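Local coordinates for chain length determinant protein (Shigella flexneri, PDB 4ZM5) that probably sets how long the lipopolysaccharide O-antigen chains grow, as a polysaccharide chain-length regulator of the bacterial inner membrane, at residues Lys5-Ala10 / Thr83-Gly88; Ile12-Val17 / Leu41-Ile46; Thr134-Ala139 / Leu198-Asn203; Ile147-Glu152 / Val173-Leu178; Gln161-Gln166 / Gly182-Glu187. The protein carries 1 engineered substitution. All coordinates share one frame; numbering follows the deposited sequence.

Interaction 1 of 5, residues Lys5-Ala10 / Thr83-Gly88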
# COMPACT_ATOMS: atom_id res chain seq x y z
N LYS B 5 27.17 -9.33 37.91
CA LYS B 5 27.50 -10.72 38.21
C LYS B 5 27.29 -11.68 36.99
O LYS B 5 28.29 -11.98 36.33
CB LYS B 5 26.73 -11.22 39.45
CG LYS B 5 27.60 -11.14 40.69
CD LYS B 5 26.81 -11.17 41.96
CE LYS B 5 27.75 -10.95 43.11
NZ LYS B 5 27.01 -10.77 44.39
N TRP B 6 26.06 -12.19 36.67
CA TRP B 6 25.88 -13.13 35.53
C TRP B 6 25.09 -12.49 34.39
O TRP B 6 24.01 -11.95 34.62
CB TRP B 6 25.18 -14.44 35.97
CG TRP B 6 25.84 -15.17 37.10
CD1 TRP B 6 25.87 -14.80 38.41
CD2 TRP B 6 26.54 -16.42 37.02
NE1 TRP B 6 26.54 -15.74 39.16
CE2 TRP B 6 26.96 -16.75 38.33
CE3 TRP B 6 26.86 -17.29 35.97
CZ2 TRP B 6 27.69 -17.91 38.62
CZ3 TRP B 6 27.53 -18.47 36.26
CH2 TRP B 6 27.98 -18.75 37.56
N THR B 7 25.63 -12.55 33.16
CA THR B 7 24.98 -11.96 31.99
C THR B 7 24.36 -13.03 31.07
O THR B 7 25.04 -13.94 30.60
CB THR B 7 25.94 -11.03 31.21
OG1 THR B 7 26.44 -10.04 32.08
CG2 THR B 7 25.27 -10.30 30.04
N SER B 8 23.06 -12.89 30.82
CA SER B 8 22.33 -13.71 29.85
C SER B 8 22.12 -12.88 28.60
O SER B 8 21.77 -11.71 28.68
CB SER B 8 20.99 -14.17 30.40
OG SER B 8 20.34 -14.98 29.44
N THR B 9 22.39 -13.49 27.45
CA THR B 9 22.32 -12.81 26.17
C THR B 9 21.40 -13.55 25.21
O THR B 9 21.37 -14.78 25.19
CB THR B 9 23.75 -12.66 25.58
OG1 THR B 9 24.56 -11.98 26.52
CG2 THR B 9 23.79 -11.87 24.31
N ALA B 10 20.71 -12.77 24.38
CA ALA B 10 19.86 -13.23 23.28
C ALA B 10 20.11 -12.34 22.07
O ALA B 10 20.47 -11.17 22.23
CB ALA B 10 18.39 -13.22 23.68
N THR B 83 21.19 -7.39 19.96
CA THR B 83 21.64 -8.14 21.12
C THR B 83 20.93 -7.60 22.36
O THR B 83 21.06 -6.41 22.70
CB THR B 83 23.17 -8.05 21.25
OG1 THR B 83 23.75 -8.74 20.16
CG2 THR B 83 23.69 -8.68 22.53
N VAL B 84 20.21 -8.48 23.03
CA VAL B 84 19.51 -8.14 24.26
C VAL B 84 20.25 -8.84 25.42
O VAL B 84 20.61 -10.02 25.31
CB VAL B 84 17.99 -8.41 24.22
CG1 VAL B 84 17.28 -7.35 23.37
CG2 VAL B 84 17.68 -9.79 23.67
N SER B 85 20.55 -8.09 26.47
CA SER B 85 21.31 -8.61 27.60
C SER B 85 20.70 -8.27 28.92
O SER B 85 20.16 -7.20 29.09
CB SER B 85 22.74 -8.08 27.57
OG SER B 85 23.49 -8.70 26.55
N TYR B 86 20.83 -9.18 29.87
CA TYR B 86 20.35 -8.97 31.23
C TYR B 86 21.40 -9.44 32.22
O TYR B 86 21.94 -10.55 32.09
CB TYR B 86 19.02 -9.69 31.48
CG TYR B 86 18.47 -9.42 32.87
CD1 TYR B 86 17.89 -8.19 33.18
CD2 TYR B 86 18.59 -10.37 33.88
CE1 TYR B 86 17.45 -7.92 34.47
CE2 TYR B 86 18.15 -10.10 35.17
CZ TYR B 86 17.56 -8.88 35.46
OH TYR B 86 17.13 -8.61 36.72
N VAL B 87 21.67 -8.61 33.23
CA VAL B 87 22.60 -8.95 34.31
C VAL B 87 21.77 -9.37 35.54
O VAL B 87 21.05 -8.56 36.13
CB VAL B 87 23.62 -7.82 34.65
CG1 VAL B 87 24.64 -8.28 35.69
CG2 VAL B 87 24.32 -7.30 33.40
N GLY B 88 21.87 -10.66 35.86
CA GLY B 88 21.19 -11.27 37.00
C GLY B 88 22.13 -11.60 38.14
O GLY B 88 23.33 -11.33 38.08
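Trp6 O is gripped by Gly88: the amide N of Gly88 lies 2.8 Å from Trp6 O, nearly along the C=O axis, and the CA of Val87 adds a C-H...O contact to the same oxygen. The return bond of this pair is slacker, with Trp6 N at 3.2 Å from Gly88 O and 35° above the carbonyl plane. Two further hydrogen-bonded pairs, Ser8 with Tyr86 and Ala10 with Val84, continue the antiparallel ladder between strands 6-13 and 82-88. Thr7, Thr9, Ser85 and Val87 share one face, where Thr9 OG1 and Ser85 OG make a weak 3.5 Å hydrogen bond and the methyls Thr9 CG2 and Thr83 CG2 meet at 3.7 Å. On the other face Ala10 CB touches Val84 CG2 at 3.5 Å, and helix 91-159 lies against Trp6, Ser8 and Tyr86; the small Ser8 and Ala10 suit this packed side. Beyond the pair, Ser8 OG bonds Thr234 O, and Tyr86 OH bonds Glu67. Beta-branched threonine and valine fit the extended backbone. The pairing therefore rests mainly on six backbone bonds, with one face of threonine, serine and valine, where Thr7 OG1 bonds Asp240, and one packed against helix 91-159.

Interaction 2 of 5, residues Ile12-Val17 / Leu41-Ile46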
# COMPACT_ATOMS: atom_id res chain seq x y z
N ILE B 12 18.28 -11.17 18.51
CA ILE B 12 17.00 -11.10 17.84
C ILE B 12 17.12 -10.28 16.54
O ILE B 12 17.92 -9.33 16.47
CB ILE B 12 16.04 -10.51 18.90
CG1 ILE B 12 15.28 -11.64 19.61
CG2 ILE B 12 15.15 -9.34 18.45
CD1 ILE B 12 14.69 -11.27 21.02
N THR B 13 16.41 -10.71 15.47
CA THR B 13 16.41 -9.97 14.20
C THR B 13 14.96 -9.89 13.67
O THR B 13 14.03 -10.35 14.34
CB THR B 13 17.45 -10.50 13.18
OG1 THR B 13 17.62 -9.51 12.16
CG2 THR B 13 17.06 -11.82 12.55
N GLN B 14 14.80 -9.29 12.48
CA GLN B 14 13.51 -9.15 11.84
C GLN B 14 12.89 -10.52 11.58
O GLN B 14 13.62 -11.51 11.37
CB GLN B 14 13.63 -8.35 10.52
CG GLN B 14 14.43 -9.03 9.41
CD GLN B 14 14.75 -8.12 8.25
OE1 GLN B 14 14.36 -6.95 8.20
NE2 GLN B 14 15.52 -8.62 7.31
N PRO B 15 11.57 -10.61 11.62
CA PRO B 15 10.94 -11.90 11.34
C PRO B 15 11.15 -12.29 9.86
O PRO B 15 11.42 -11.42 9.03
CB PRO B 15 9.47 -11.65 11.69
CG PRO B 15 9.29 -10.18 11.52
CD PRO B 15 10.57 -9.55 11.89
N ASP B 16 11.03 -13.60 9.55
CA ASP B 16 11.14 -14.16 8.18
C ASP B 16 9.88 -13.86 7.38
O ASP B 16 8.83 -13.63 7.99
CB ASP B 16 11.32 -15.69 8.23
CG ASP B 16 12.68 -16.19 8.63
OD1 ASP B 16 13.68 -15.49 8.34
OD2 ASP B 16 12.76 -17.31 9.18
N VAL B 17 9.96 -13.96 6.03
CA VAL B 17 8.83 -13.75 5.10
C VAL B 17 7.72 -14.75 5.45
O VAL B 17 6.55 -14.38 5.43
CB VAL B 17 9.30 -13.86 3.62
CG1 VAL B 17 8.16 -13.65 2.62
CG2 VAL B 17 10.45 -12.90 3.33
N LEU B 41 7.84 -4.23 5.81
CA LEU B 41 7.01 -4.74 6.91
C LEU B 41 7.87 -5.45 7.97
O LEU B 41 7.65 -5.27 9.17
CB LEU B 41 5.93 -5.70 6.41
CG LEU B 41 4.69 -5.05 5.89
CD1 LEU B 41 3.97 -5.96 4.97
CD2 LEU B 41 3.77 -4.60 7.03
N GLN B 42 8.87 -6.22 7.50
CA GLN B 42 9.83 -6.92 8.35
C GLN B 42 10.58 -5.93 9.26
O GLN B 42 10.70 -6.18 10.47
CB GLN B 42 10.84 -7.67 7.49
CG GLN B 42 10.30 -8.92 6.83
CD GLN B 42 11.36 -9.55 5.98
OE1 GLN B 42 11.65 -9.08 4.88
NE2 GLN B 42 11.99 -10.61 6.47
N GLU B 43 11.03 -4.79 8.69
CA GLU B 43 11.73 -3.73 9.41
C GLU B 43 10.80 -2.98 10.36
O GLU B 43 11.22 -2.56 11.44
CB GLU B 43 12.37 -2.75 8.42
CG GLU B 43 13.74 -3.22 7.97
CD GLU B 43 14.31 -2.53 6.75
OE1 GLU B 43 14.94 -3.24 5.93
OE2 GLU B 43 14.20 -1.29 6.67
N THR B 44 9.55 -2.81 9.96
CA THR B 44 8.53 -2.13 10.74
C THR B 44 8.24 -2.95 11.98
O THR B 44 8.14 -2.38 13.06
CB THR B 44 7.30 -1.90 9.84
OG1 THR B 44 7.66 -0.92 8.87
CG2 THR B 44 6.08 -1.38 10.58
N LEU B 45 8.14 -4.29 11.82
CA LEU B 45 7.84 -5.21 12.90
C LEU B 45 8.99 -5.36 13.90
O LEU B 45 8.74 -5.32 15.11
CB LEU B 45 7.39 -6.56 12.35
CG LEU B 45 5.95 -6.52 11.85
CD1 LEU B 45 5.63 -7.72 11.02
CD2 LEU B 45 4.99 -6.43 12.99
N ILE B 46 10.23 -5.47 13.42
CA ILE B 46 11.36 -5.52 14.36
C ILE B 46 11.50 -4.10 15.03
O ILE B 46 11.74 -4.02 16.24
CB ILE B 46 12.68 -6.09 13.74
CG1 ILE B 46 13.76 -6.37 14.82
CG2 ILE B 46 13.21 -5.27 12.58
CD1 ILE B 46 13.29 -7.38 15.95
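Gln42 reaches from helix 38-53 to the backbone carbonyl of Pro15, where the chain leaves strand 6-13 of the antiparallel sheet and turns into helix 17-31, a strand-to-helix connection of the alpha/beta domain. The side chain of Gln42 is extended beyond CG, which carries the amide out to Pro15 O. Its NE2 donates to Pro15 O at 2.7 Å, with an N-H...O angle of 172°. The acceptor lies almost in the amide plane and the donor in the carbonyl plane, so the bond is close to straight and nearly coplanar with both the amide and the carbonyl. Proline has no N-H to offer, but its carbonyl remains a good acceptor, and a long amide side chain suits a buried position that must reach it.

Gln14 comes over the same helix from the other segment. Its CG sits between backbone N and carbonyl carbon (chi1 66°), and the chain then runs out so that OE1 packs 3.7 Å from Gln42 CB; the two amide planes are 18° apart. OE1 also lies beside Glu43 CG.

Ile46 supplies the apolar part. The turn at chi2 takes its CD1 towards the strand end, while CG2 packs against Gln14 CB. The Pro15 ring rests across Leu45. The Asp16 carboxylate forms salt bridges with Arg48 and Lys115 of the second subunit. At the strand end, Ile46 CD1 meets Ile12 CG2 at 3.7 Å.

Interaction 3 of 5, residues Thr134-Ala139 / Leu198-Asn203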
# COMPACT_ATOMS: atom_id res chain seq x y z
N THR B 134 -18.21 7.55 -4.96
CA THR B 134 -17.85 8.48 -6.04
C THR B 134 -18.21 7.88 -7.39
O THR B 134 -18.83 8.54 -8.21
CB THR B 134 -16.35 8.80 -5.97
OG1 THR B 134 -16.06 9.36 -4.69
CG2 THR B 134 -15.89 9.74 -7.08
N GLN B 135 -17.81 6.63 -7.61
CA GLN B 135 -18.03 5.88 -8.83
C GLN B 135 -19.52 5.67 -9.09
O GLN B 135 -19.95 5.80 -10.22
CB GLN B 135 -17.28 4.55 -8.78
CG GLN B 135 -15.77 4.73 -8.92
CD GLN B 135 -15.02 3.41 -8.95
OE1 GLN B 135 -14.48 2.95 -7.93
NE2 GLN B 135 -14.94 2.80 -10.12
N GLU B 136 -20.31 5.43 -8.03
CA GLU B 136 -21.76 5.25 -8.08
C GLU B 136 -22.45 6.56 -8.45
O GLU B 136 -23.35 6.54 -9.28
CB GLU B 136 -22.30 4.74 -6.74
CG GLU B 136 -22.12 3.25 -6.55
CD GLU B 136 -21.98 2.76 -5.12
OE1 GLU B 136 -22.04 3.58 -4.18
OE2 GLU B 136 -21.80 1.53 -4.94
N VAL B 137 -21.99 7.70 -7.87
CA VAL B 137 -22.54 9.04 -8.16
C VAL B 137 -22.34 9.33 -9.67
O VAL B 137 -23.32 9.68 -10.35
CB VAL B 137 -21.92 10.15 -7.25
CG1 VAL B 137 -22.26 11.56 -7.74
CG2 VAL B 137 -22.36 9.98 -5.79
N VAL B 138 -21.10 9.12 -10.18
CA VAL B 138 -20.73 9.33 -11.59
C VAL B 138 -21.62 8.49 -12.51
O VAL B 138 -22.22 9.04 -13.44
CB VAL B 138 -19.22 9.05 -11.86
CG1 VAL B 138 -18.90 9.20 -13.35
CG2 VAL B 138 -18.33 9.97 -11.03
N ALA B 139 -21.73 7.17 -12.24
CA ALA B 139 -22.53 6.24 -13.05
C ALA B 139 -24.01 6.63 -13.10
O ALA B 139 -24.65 6.44 -14.14
CB ALA B 139 -22.37 4.82 -12.55
N LEU B 198 -26.78 0.57 -14.38
CA LEU B 198 -25.67 1.50 -14.23
C LEU B 198 -24.41 0.87 -14.83
O LEU B 198 -24.23 -0.34 -14.72
CB LEU B 198 -25.42 1.88 -12.75
CG LEU B 198 -26.51 2.68 -12.03
CD1 LEU B 198 -26.18 2.85 -10.57
CD2 LEU B 198 -26.66 4.04 -12.61
N VAL B 199 -23.59 1.68 -15.50
CA VAL B 199 -22.35 1.22 -16.12
C VAL B 199 -21.19 1.81 -15.32
O VAL B 199 -21.08 3.04 -15.17
CB VAL B 199 -22.27 1.56 -17.64
CG1 VAL B 199 -20.96 1.07 -18.24
CG2 VAL B 199 -23.46 0.97 -18.40
N PHE B 200 -20.37 0.90 -14.75
CA PHE B 200 -19.20 1.24 -13.93
C PHE B 200 -17.92 0.78 -14.60
O PHE B 200 -17.93 -0.20 -15.34
CB PHE B 200 -19.29 0.55 -12.57
CG PHE B 200 -20.53 0.76 -11.76
CD1 PHE B 200 -20.69 1.92 -11.01
CD2 PHE B 200 -21.52 -0.20 -11.73
CE1 PHE B 200 -21.84 2.11 -10.24
CE2 PHE B 200 -22.67 -0.01 -10.97
CZ PHE B 200 -22.82 1.13 -10.23
N SER B 201 -16.79 1.43 -14.25
CA SER B 201 -15.46 1.05 -14.76
C SER B 201 -15.04 -0.33 -14.17
O SER B 201 -15.54 -0.66 -13.09
CB SER B 201 -14.43 2.13 -14.44
OG SER B 201 -13.79 1.97 -13.18
N PRO B 202 -14.15 -1.14 -14.82
CA PRO B 202 -13.74 -2.43 -14.23
C PRO B 202 -13.12 -2.29 -12.82
O PRO B 202 -13.19 -3.22 -12.02
CB PRO B 202 -12.72 -2.97 -15.23
CG PRO B 202 -13.09 -2.33 -16.51
CD PRO B 202 -13.49 -0.94 -16.12
N ASN B 203 -12.55 -1.10 -12.52
CA ASN B 203 -12.03 -0.78 -11.20
C ASN B 203 -13.13 -0.91 -10.14
O ASN B 203 -12.85 -1.38 -9.04
CB ASN B 203 -11.45 0.65 -11.18
CG ASN B 203 -11.12 1.15 -9.79
OD1 ASN B 203 -10.06 0.84 -9.22
ND2 ASN B 203 -12.05 1.87 -9.17
O HOH W 1 -24.36 4.40 -15.88
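Gln135 faces Ser201 and Asn203, its chain extended from a CG that is anti to the carbonyl carbon (chi1 -72°). The side chains of Gln135 and Asn203 cross at about a right angle. A long polar chain suits this partly exposed edge, and a bound magnesium ion lies about 4 Å from the Gln135 side chain. The backbone carbonyl of Gln135 takes part too, its O lying near the plane of the Phe200 ring, 4.0 Å from CD1.

One residue on, Glu136 presents CA to the edge of the same ring, in its plane, 3.8 Å from CE1. Its CG lies 3.9 Å from Phe200 CE1, and Glu136 OE2 bonds Tyr204 OH. Thus the aliphatic part packs by the ring while the carboxylate bonds the tyrosine hydroxyl.

Ala139, a turn further, is small enough to let the loop come close. Its CB lies 3.6 Å from Phe200 CE1 and 3.4 Å from Val199 O, and Leu198 CD2 approaches Ala139 O. Water 1 bridges the backbones, donating to Ala139 O at 2.7 Å and accepting from Val199 N at 2.9 Å. The second subunit packs on Val199, and the third on Thr134, Val137 and Val138.

The loop thereby lies along the long helix 91-159 just where helix 202-215 begins, with Phe200 stacked on Tyr204 of that second helix.

Interaction 4 of 5, residues Ile147-Glu152 / Val173-Leu178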
# COMPACT_ATOMS: atom_id res chain seq x y z
N ILE B 147 -31.04 9.60 -19.85
CA ILE B 147 -32.51 9.64 -19.73
C ILE B 147 -33.03 11.02 -20.17
O ILE B 147 -33.99 11.06 -20.94
CB ILE B 147 -33.05 9.22 -18.34
CG1 ILE B 147 -32.54 7.81 -17.92
CG2 ILE B 147 -34.60 9.32 -18.26
CD1 ILE B 147 -32.86 6.58 -18.90
N ARG B 148 -32.37 12.14 -19.76
CA ARG B 148 -32.74 13.50 -20.19
C ARG B 148 -32.67 13.62 -21.72
O ARG B 148 -33.61 14.14 -22.34
CB ARG B 148 -31.85 14.55 -19.50
CG ARG B 148 -32.27 14.87 -18.07
CD ARG B 148 -31.58 16.10 -17.46
NE ARG B 148 -30.11 16.12 -17.63
CZ ARG B 148 -29.24 15.61 -16.77
NH1 ARG B 148 -29.65 15.01 -15.66
NH2 ARG B 148 -27.94 15.68 -17.02
N GLN B 149 -31.59 13.07 -22.32
CA GLN B 149 -31.37 13.05 -23.78
C GLN B 149 -32.48 12.28 -24.51
O GLN B 149 -32.95 12.76 -25.53
CB GLN B 149 -30.00 12.45 -24.12
CG GLN B 149 -28.85 13.31 -23.62
CD GLN B 149 -27.48 12.79 -24.02
OE1 GLN B 149 -27.16 11.62 -23.89
NE2 GLN B 149 -26.62 13.67 -24.48
N ILE B 150 -32.90 11.12 -23.94
CA ILE B 150 -34.00 10.27 -24.45
C ILE B 150 -35.31 11.06 -24.31
O ILE B 150 -36.11 11.05 -25.25
CB ILE B 150 -34.03 8.87 -23.74
CG1 ILE B 150 -32.74 8.08 -24.04
CG2 ILE B 150 -35.27 8.05 -24.13
CD1 ILE B 150 -32.43 6.90 -23.10
N GLN B 151 -35.51 11.78 -23.18
CA GLN B 151 -36.72 12.59 -22.96
C GLN B 151 -36.84 13.71 -24.00
O GLN B 151 -37.94 13.99 -24.49
CB GLN B 151 -36.76 13.19 -21.54
CG GLN B 151 -37.31 12.22 -20.49
CD GLN B 151 -37.17 12.70 -19.06
OE1 GLN B 151 -36.18 13.33 -18.66
NE2 GLN B 151 -38.13 12.32 -18.23
N GLU B 152 -35.71 14.33 -24.34
CA GLU B 152 -35.66 15.39 -25.34
C GLU B 152 -35.94 14.85 -26.73
O GLU B 152 -36.73 15.45 -27.46
CB GLU B 152 -34.31 16.13 -25.30
CG GLU B 152 -34.19 17.05 -24.10
CD GLU B 152 -35.35 17.98 -23.83
OE1 GLU B 152 -35.64 18.85 -24.68
OE2 GLU B 152 -35.97 17.85 -22.74
N VAL B 173 -26.18 6.05 -31.02
CA VAL B 173 -27.05 7.19 -31.21
C VAL B 173 -26.56 8.34 -30.33
O VAL B 173 -25.96 8.15 -29.27
CB VAL B 173 -28.55 6.88 -31.01
CG1 VAL B 173 -29.14 6.24 -32.27
CG2 VAL B 173 -28.79 6.00 -29.80
N THR B 174 -26.72 9.54 -30.84
CA THR B 174 -26.37 10.81 -30.23
C THR B 174 -27.65 11.52 -29.88
O THR B 174 -28.73 11.05 -30.25
CB THR B 174 -25.54 11.66 -31.20
OG1 THR B 174 -26.39 12.11 -32.29
CG2 THR B 174 -24.27 10.95 -31.68
N GLN B 175 -27.54 12.69 -29.26
CA GLN B 175 -28.68 13.52 -28.92
C GLN B 175 -29.53 13.82 -30.16
O GLN B 175 -30.77 13.80 -30.08
CB GLN B 175 -28.22 14.82 -28.25
CG GLN B 175 -29.33 15.81 -27.96
CD GLN B 175 -30.32 15.36 -26.92
OE1 GLN B 175 -30.22 15.75 -25.77
NE2 GLN B 175 -31.32 14.56 -27.31
N ASP B 176 -28.86 14.05 -31.31
CA ASP B 176 -29.51 14.38 -32.57
C ASP B 176 -30.05 13.16 -33.32
O ASP B 176 -30.95 13.33 -34.13
CB ASP B 176 -28.52 15.15 -33.47
CG ASP B 176 -27.93 16.39 -32.81
OD1 ASP B 176 -28.69 17.19 -32.26
OD2 ASP B 176 -26.69 16.53 -32.82
N THR B 177 -29.53 11.94 -33.08
CA THR B 177 -29.99 10.78 -33.85
C THR B 177 -30.88 9.83 -33.02
O THR B 177 -31.43 8.90 -33.62
CB THR B 177 -28.81 10.03 -34.52
OG1 THR B 177 -27.80 9.70 -33.56
CG2 THR B 177 -28.18 10.84 -35.63
N LEU B 178 -31.10 10.10 -31.71
CA LEU B 178 -31.92 9.26 -30.84
C LEU B 178 -33.37 9.19 -31.27
O LEU B 178 -33.97 8.12 -31.14
CB LEU B 178 -31.87 9.75 -29.39
CG LEU B 178 -30.83 9.15 -28.45
CD1 LEU B 178 -30.66 10.07 -27.24
CD2 LEU B 178 -31.24 7.76 -27.97
O HOH W 2 -27.54 16.49 -25.14
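Gln149 and Gln175 cross obliquely with their amide planes 76° apart, so the two groups do not lie flat on each other. Gln175 instead addresses the helix backbone: its NE2 donates to Gln149 O at 3.0 Å, with an N-H...O angle of 151°, while its OE1 rests against Gln149 CG at 3.5 Å. A CG anti to the backbone N (chi1 175°), followed by a bend at chi2, swings the amide round to the helix. Water 2 joins the side-chain amides, accepting from Gln149 NE2 at 3.0 Å and donating to Gln175 OE1 at 2.9 Å. Glutamine suits both places, since each amide can donate and accept; Gln149 OE1 is bonded by Arg146.

Leu178 packs beside this polar pair, with CD1 4.0 Å from Gln149 CB and CD2 4.2 Å from Ile150 CG1. Ile150 also meets Leu186, Met189 and Ile190 of helix 183-191, so its branched side chain fills an apolar layer. From the same loop, Asp176 forms salt bridges with Arg146 and Arg196 of the third subunit. The arrangement is that of a loop docked on a long helix: a side-chain amide donates to a carbonyl within the helix and a leucine packs against it, near the tip of the elongated helical arm, where subunits meet.

Interaction 5 of 5, residues Gln161-Gln166 / Gly182-Glu187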
# COMPACT_ATOMS: atom_id res chain seq x y z
N GLN B 161 -43.56 12.99 -35.96
CA GLN B 161 -44.58 11.94 -36.01
C GLN B 161 -43.98 10.57 -36.40
O GLN B 161 -44.64 9.76 -37.07
CB GLN B 161 -45.72 12.33 -36.96
CG GLN B 161 -46.47 13.58 -36.54
CD GLN B 161 -47.94 13.43 -36.77
OE1 GLN B 161 -48.41 13.38 -37.91
NE2 GLN B 161 -48.71 13.32 -35.69
N VAL B 162 -42.73 10.30 -35.95
CA VAL B 162 -42.03 9.03 -36.21
C VAL B 162 -42.14 8.11 -34.97
O VAL B 162 -41.58 8.41 -33.92
CB VAL B 162 -40.56 9.21 -36.72
CG1 VAL B 162 -40.56 9.76 -38.15
CG2 VAL B 162 -39.72 10.08 -35.80
N THR B 163 -42.93 7.02 -35.10
CA THR B 163 -43.21 6.09 -33.99
C THR B 163 -42.34 4.84 -34.03
O THR B 163 -41.98 4.31 -32.98
CB THR B 163 -44.68 5.69 -34.00
OG1 THR B 163 -44.97 5.12 -35.28
CG2 THR B 163 -45.62 6.84 -33.71
N LYS B 164 -42.06 4.33 -35.24
CA LYS B 164 -41.25 3.13 -35.42
C LYS B 164 -39.82 3.54 -35.73
O LYS B 164 -39.61 4.68 -36.15
CB LYS B 164 -41.86 2.26 -36.55
CG LYS B 164 -43.28 1.77 -36.24
CD LYS B 164 -43.28 0.32 -35.73
CE LYS B 164 -44.33 -0.04 -34.69
NZ LYS B 164 -45.72 0.34 -35.08
N PRO B 165 -38.80 2.67 -35.49
CA PRO B 165 -37.42 3.06 -35.81
C PRO B 165 -37.25 3.42 -37.29
O PRO B 165 -37.89 2.81 -38.15
CB PRO B 165 -36.59 1.81 -35.45
CG PRO B 165 -37.46 0.99 -34.59
CD PRO B 165 -38.86 1.29 -34.96
N GLN B 166 -36.40 4.41 -37.58
CA GLN B 166 -36.18 4.92 -38.94
C GLN B 166 -34.85 4.47 -39.52
O GLN B 166 -34.51 4.83 -40.65
CB GLN B 166 -36.20 6.47 -38.92
CG GLN B 166 -37.52 7.10 -38.51
CD GLN B 166 -38.62 6.82 -39.50
OE1 GLN B 166 -38.55 7.21 -40.69
NE2 GLN B 166 -39.66 6.13 -39.03
N GLY B 182 -37.58 6.07 -32.80
CA GLY B 182 -39.04 6.15 -32.79
C GLY B 182 -39.57 6.44 -31.41
O GLY B 182 -38.99 5.98 -30.44
N SER B 183 -40.71 7.16 -31.33
CA SER B 183 -41.35 7.52 -30.05
C SER B 183 -41.73 6.29 -29.21
O SER B 183 -41.64 6.36 -27.98
CB SER B 183 -42.57 8.39 -30.28
OG SER B 183 -43.54 7.74 -31.08
N GLU B 184 -42.10 5.17 -29.85
CA GLU B 184 -42.48 3.92 -29.17
C GLU B 184 -41.33 3.34 -28.32
O GLU B 184 -41.54 3.01 -27.15
CB GLU B 184 -42.94 2.88 -30.19
CG GLU B 184 -44.44 2.68 -30.25
CD GLU B 184 -44.83 1.83 -31.45
OE1 GLU B 184 -44.95 0.59 -31.31
OE2 GLU B 184 -44.92 2.40 -32.55
N ALA B 185 -40.11 3.22 -28.91
CA ALA B 185 -38.93 2.71 -28.21
C ALA B 185 -38.42 3.72 -27.19
O ALA B 185 -37.92 3.33 -26.13
CB ALA B 185 -37.83 2.39 -29.21
N LEU B 186 -38.51 5.00 -27.51
CA LEU B 186 -38.06 6.05 -26.61
C LEU B 186 -38.92 6.10 -25.35
O LEU B 186 -38.36 6.21 -24.25
CB LEU B 186 -38.03 7.40 -27.31
CG LEU B 186 -36.99 7.56 -28.45
CD1 LEU B 186 -37.24 8.84 -29.23
CD2 LEU B 186 -35.54 7.47 -27.93
N GLU B 187 -40.27 5.95 -25.49
CA GLU B 187 -41.20 5.91 -24.36
C GLU B 187 -40.87 4.73 -23.45
O GLU B 187 -40.81 4.90 -22.23
CB GLU B 187 -42.65 5.81 -24.84
CG GLU B 187 -43.28 7.16 -25.10
CD GLU B 187 -44.49 7.16 -26.03
OE1 GLU B 187 -45.17 6.11 -26.14
OE2 GLU B 187 -44.75 8.22 -26.63
O HOH W 3 -39.77 2.99 -31.81
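The start of helix 183-191 has its first amides bonded by Val162 and Thr163, which follow the Schellman motif that ends helix 91-159 with Gln161, at positive phi, as its C-prime residue. Val162 O accepts from Ser183 N at 3.0 Å, and Thr163 O from Glu184 N at 3.2 Å; both donors lie in the carbonyl plane on a lone pair. Early amides of a helix have no carbonyl of their own helix to bond, and here the loop supplies two. A third, Ala185 N, is reached through water 3, which donates to Thr163 O at 2.8 Å, so this oxygen is held by the helix amide and the water together.

Gly182, at the N-cap position, makes CA-H...O contacts to Val162 O and Thr163 O. A beta carbon there would run into Thr163 O, and glycine also accepts the backbone angles (phi 92°).

Side chains add to the contact nearer the surface. Lys164 is bent at chi2, chi3 and chi4, and this curls NZ back to Glu184 OE2 at 3.4 Å, a salt bridge; CE lies against the same carboxylate. Ser183 OG packs on Thr163 CG2 at 3.5 Å. The second subunit packs on Lys164, Pro165, Glu184 and Ala185, and the third on Gln161 and Val162.

Helix 91-159 backs the contact, with its Leu154 and Asn158 touching Ser183.

Overall arrangement
The five contacts run along an elongated chain. Interactions 1 and 2 lie in the sheet-bearing domain, share strand 6-13 and touch through Val84 and Ile12; interactions 3, 4 and 5 lie on the other side of the chain's centre, along or beyond helix 91-159. Interaction 1 is repetitive backbone pairing, whereas 2 and 4 are buried and each relies on one glutamine amide bonding a backbone carbonyl. Interaction 3 is a surface contact of ring edge, alanine and water. Interactions 4 and 5 touch, centres about 12 Å apart, and their segments alternate along the chain; 5 is partly buried and adds a salt bridge. All five touch the second subunit.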